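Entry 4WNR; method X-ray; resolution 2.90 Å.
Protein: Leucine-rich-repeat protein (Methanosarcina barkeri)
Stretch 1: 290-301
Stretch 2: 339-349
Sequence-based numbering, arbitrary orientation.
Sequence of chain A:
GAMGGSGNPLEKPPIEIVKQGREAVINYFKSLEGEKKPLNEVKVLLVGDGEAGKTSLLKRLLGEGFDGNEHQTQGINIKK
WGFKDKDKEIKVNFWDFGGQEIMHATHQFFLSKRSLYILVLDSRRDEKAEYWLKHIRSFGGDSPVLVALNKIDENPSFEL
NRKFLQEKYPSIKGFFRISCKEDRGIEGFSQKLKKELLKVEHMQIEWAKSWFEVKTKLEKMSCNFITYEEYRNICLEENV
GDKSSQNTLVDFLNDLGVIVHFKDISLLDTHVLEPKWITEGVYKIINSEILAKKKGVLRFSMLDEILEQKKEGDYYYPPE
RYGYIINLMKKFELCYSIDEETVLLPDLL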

# COMPACT_ATOMS: atom_id res chain seq x y z
N ILE A 290 19.99 -0.39 -21.22
CA ILE A 290 19.73 0.10 -22.58
C ILE A 290 19.10 1.50 -22.52
O ILE A 290 19.31 2.32 -23.40
CB ILE A 290 18.81 -0.86 -23.38
CG1 ILE A 290 19.36 -2.29 -23.38
CG2 ILE A 290 18.63 -0.38 -24.81
CD1 ILE A 290 20.78 -2.44 -23.90
N LEU A 291 18.32 1.75 -21.46
CA LEU A 291 17.69 3.06 -21.26
C LEU A 291 18.64 4.06 -20.60
O LEU A 291 18.43 5.27 -20.69
CB LEU A 291 16.42 2.91 -20.41
CG LEU A 291 15.50 4.13 -20.30
CD1 LEU A 291 15.02 4.60 -21.67
CD2 LEU A 291 14.31 3.81 -19.41
N ALA A 292 19.68 3.55 -19.93
CA ALA A 292 20.71 4.41 -19.33
C ALA A 292 21.37 5.26 -20.41
O ALA A 292 21.44 6.48 -20.30
CB ALA A 292 21.76 3.56 -18.61
N LYS A 293 21.83 4.59 -21.47
CA LYS A 293 22.23 5.27 -22.70
C LYS A 293 20.98 5.76 -23.43
O LYS A 293 19.89 5.23 -23.21
CB LYS A 293 23.08 4.35 -23.59
CG LYS A 293 22.36 3.12 -24.12
CD LYS A 293 23.34 2.10 -24.69
CE LYS A 293 24.07 1.34 -23.60
NZ LYS A 293 24.90 0.22 -24.15
N LYS A 294 21.15 6.76 -24.29
CA LYS A 294 20.04 7.49 -24.93
C LYS A 294 19.42 8.54 -24.01
O LYS A 294 18.40 9.16 -24.35
CB LYS A 294 18.93 6.55 -25.45
CG LYS A 294 19.40 5.45 -26.38
CD LYS A 294 18.22 4.62 -26.86
CE LYS A 294 18.63 3.64 -27.95
NZ LYS A 294 17.46 2.89 -28.48
N LYS A 295 20.03 8.76 -22.84
CA LYS A 295 19.59 9.79 -21.89
C LYS A 295 18.16 9.60 -21.37
O LYS A 295 17.47 10.57 -21.06
CB LYS A 295 19.74 11.18 -22.52
N GLY A 296 17.72 8.35 -21.27
CA GLY A 296 16.42 8.02 -20.70
C GLY A 296 15.22 8.37 -21.56
O GLY A 296 14.20 8.85 -21.05
N VAL A 297 15.33 8.13 -22.86
CA VAL A 297 14.18 8.24 -23.78
C VAL A 297 13.62 6.84 -24.03
O VAL A 297 14.31 5.97 -24.58
CB VAL A 297 14.53 8.96 -25.10
CG1 VAL A 297 15.10 10.34 -24.81
CG2 VAL A 297 15.50 8.16 -25.97
N LEU A 298 12.38 6.62 -23.61
CA LEU A 298 11.78 5.28 -23.66
C LEU A 298 10.73 5.18 -24.76
O LEU A 298 9.59 5.61 -24.59
CB LEU A 298 11.16 4.93 -22.30
CG LEU A 298 10.57 3.53 -22.15
CD1 LEU A 298 11.64 2.46 -22.28
CD2 LEU A 298 9.85 3.41 -20.81
N ARG A 299 11.14 4.62 -25.90
CA ARG A 299 10.21 4.26 -26.97
C ARG A 299 9.57 2.93 -26.61
O ARG A 299 10.24 2.04 -26.08
CB ARG A 299 10.94 4.16 -28.31
CG ARG A 299 11.72 5.41 -28.69
CD ARG A 299 12.22 5.38 -30.12
NE ARG A 299 12.81 6.66 -30.51
CZ ARG A 299 12.13 7.72 -30.95
NH1 ARG A 299 10.81 7.70 -31.06
NH2 ARG A 299 12.79 8.83 -31.27
N PHE A 300 8.29 2.78 -26.92
CA PHE A 300 7.53 1.59 -26.49
C PHE A 300 7.94 0.31 -27.23
O PHE A 300 7.56 -0.79 -26.82
CB PHE A 300 6.02 1.83 -26.62
CG PHE A 300 5.53 3.07 -25.92
CD1 PHE A 300 6.05 3.45 -24.68
CD2 PHE A 300 4.52 3.85 -26.48
CE1 PHE A 300 5.59 4.59 -24.04
CE2 PHE A 300 4.06 4.98 -25.83
CZ PHE A 300 4.60 5.35 -24.61
N SER A 301 8.71 0.45 -28.30
CA SER A 301 9.33 -0.69 -28.97
C SER A 301 10.44 -1.32 -28.11
O SER A 301 10.76 -2.50 -28.28
CB SER A 301 9.91 -0.26 -30.32
OG SER A 301 10.80 0.83 -30.17
N ASP A 339 6.10 12.49 -26.75
CA ASP A 339 5.09 12.33 -27.80
C ASP A 339 4.19 11.13 -27.47
O ASP A 339 4.27 10.58 -26.37
CB ASP A 339 5.75 12.22 -29.18
CG ASP A 339 6.69 11.03 -29.31
OD1 ASP A 339 6.28 9.89 -28.99
OD2 ASP A 339 7.84 11.23 -29.76
N GLU A 340 3.34 10.73 -28.42
CA GLU A 340 2.39 9.64 -28.20
C GLU A 340 3.03 8.24 -28.18
O GLU A 340 2.39 7.28 -27.77
CB GLU A 340 1.29 9.67 -29.26
CG GLU A 340 0.47 10.96 -29.27
CD GLU A 340 -0.24 11.24 -27.95
OE1 GLU A 340 -0.71 10.27 -27.30
OE2 GLU A 340 -0.33 12.42 -27.57
N GLU A 341 4.28 8.14 -28.63
CA GLU A 341 4.99 6.85 -28.67
C GLU A 341 6.23 6.79 -27.76
O GLU A 341 6.88 5.74 -27.67
CB GLU A 341 5.39 6.53 -30.12
CG GLU A 341 5.57 5.05 -30.41
CD GLU A 341 5.86 4.76 -31.87
OE1 GLU A 341 5.43 5.55 -32.75
OE2 GLU A 341 6.52 3.74 -32.16
N THR A 342 6.56 7.90 -27.09
CA THR A 342 7.75 7.96 -26.24
C THR A 342 7.49 8.68 -24.92
O THR A 342 6.57 9.49 -24.81
CB THR A 342 8.92 8.68 -26.95
OG1 THR A 342 8.62 10.08 -27.08
CG2 THR A 342 9.17 8.09 -28.33
N VAL A 343 8.33 8.38 -23.92
CA VAL A 343 8.26 9.02 -22.61
C VAL A 343 9.67 9.26 -22.06
O VAL A 343 10.63 8.61 -22.48
CB VAL A 343 7.45 8.18 -21.59
CG1 VAL A 343 5.98 8.12 -22.00
CG2 VAL A 343 8.02 6.78 -21.45
N LEU A 344 9.78 10.21 -21.13
CA LEU A 344 11.07 10.64 -20.59
C LEU A 344 11.29 10.18 -19.15
O LEU A 344 10.36 10.16 -18.34
CB LEU A 344 11.17 12.17 -20.64
CG LEU A 344 12.49 12.82 -20.20
CD1 LEU A 344 13.61 12.46 -21.16
CD2 LEU A 344 12.34 14.33 -20.10
N LEU A 345 12.54 9.82 -18.84
CA LEU A 345 12.99 9.53 -17.48
C LEU A 345 14.03 10.59 -17.09
O LEU A 345 15.21 10.43 -17.41
CB LEU A 345 13.59 8.13 -17.39
CG LEU A 345 12.65 6.93 -17.21
CD1 LEU A 345 12.01 6.94 -15.83
CD2 LEU A 345 11.58 6.88 -18.29
N PRO A 346 13.60 11.67 -16.41
CA PRO A 346 14.48 12.80 -16.08
C PRO A 346 15.78 12.45 -15.36
O PRO A 346 16.81 13.10 -15.59
CB PRO A 346 13.60 13.67 -15.17
CG PRO A 346 12.21 13.36 -15.58
CD PRO A 346 12.21 11.91 -15.97
N ASP A 347 15.74 11.43 -14.50
CA ASP A 347 16.92 11.03 -13.71
C ASP A 347 18.05 10.45 -14.57
O ASP A 347 19.22 10.62 -14.24
CB ASP A 347 16.51 10.03 -12.63
CG ASP A 347 15.57 10.62 -11.60
OD1 ASP A 347 15.05 11.73 -11.82
OD2 ASP A 347 15.34 9.96 -10.56
N LEU A 348 17.69 9.79 -15.66
CA LEU A 348 18.67 9.18 -16.57
C LEU A 348 19.18 10.17 -17.63
O LEU A 348 20.09 9.85 -18.39
CB LEU A 348 18.08 7.94 -17.25
CG LEU A 348 18.05 6.65 -16.42
CD1 LEU A 348 17.22 6.81 -15.15
CD2 LEU A 348 17.53 5.50 -17.25
N LEU A 349 18.58 11.36 -17.68
CA LEU A 349 18.96 12.39 -18.65
C LEU A 349 20.34 12.98 -18.33
O LEU A 349 20.71 13.13 -17.17
CB LEU A 349 17.91 13.51 -18.68
CG LEU A 349 18.03 14.57 -19.77
CD1 LEU A 349 17.81 13.96 -21.15
CD2 LEU A 349 17.03 15.69 -19.53

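How do the two backbones meet? Strands 297-299 and 342-344 run antiparallel, their directions 156° apart. Leu-298 and Val-343 form the hydrogen-bonded pair: Leu-298 N donates to Val-343 O at 2.9 Å, and Val-343 N returns a bond to Leu-298 O at 3.1 Å. Beyond the strands the ladder continues with Leu-345 N to Gly-296 O, 2.9 Å, and, more weakly, Phe-300 N to Glu-341 O, 3.4 Å.

Why does glycine suit position 296? Its phi of 73° is one that glycine tolerates readily, and an ideal CB would point toward the other stretch, clashing with Leu-345 O and Leu-348 CB. Without one, Gly-296 CA lies 3.8 Å from Leu-348 CB.

Where do the apolar side chains pack? Leu-298 and Val-343 share a face of the sheet, with Leu-298 CB 3.7 Å from Val-343 CG2. Nearby, Leu-291 CG approaches Leu-348 CD2 at 3.9 Å, joining the end of the helix to the C-terminal turn.

What does Phe-300 add? Its ring reaches back over the partner stretch, so that Glu-341 O lies over one face, 3.2 Å from Phe-300 CD2. Val-343 CG1 sits at the ring edge, 4.0 Å from Phe-300 CZ, extending the apolar packing.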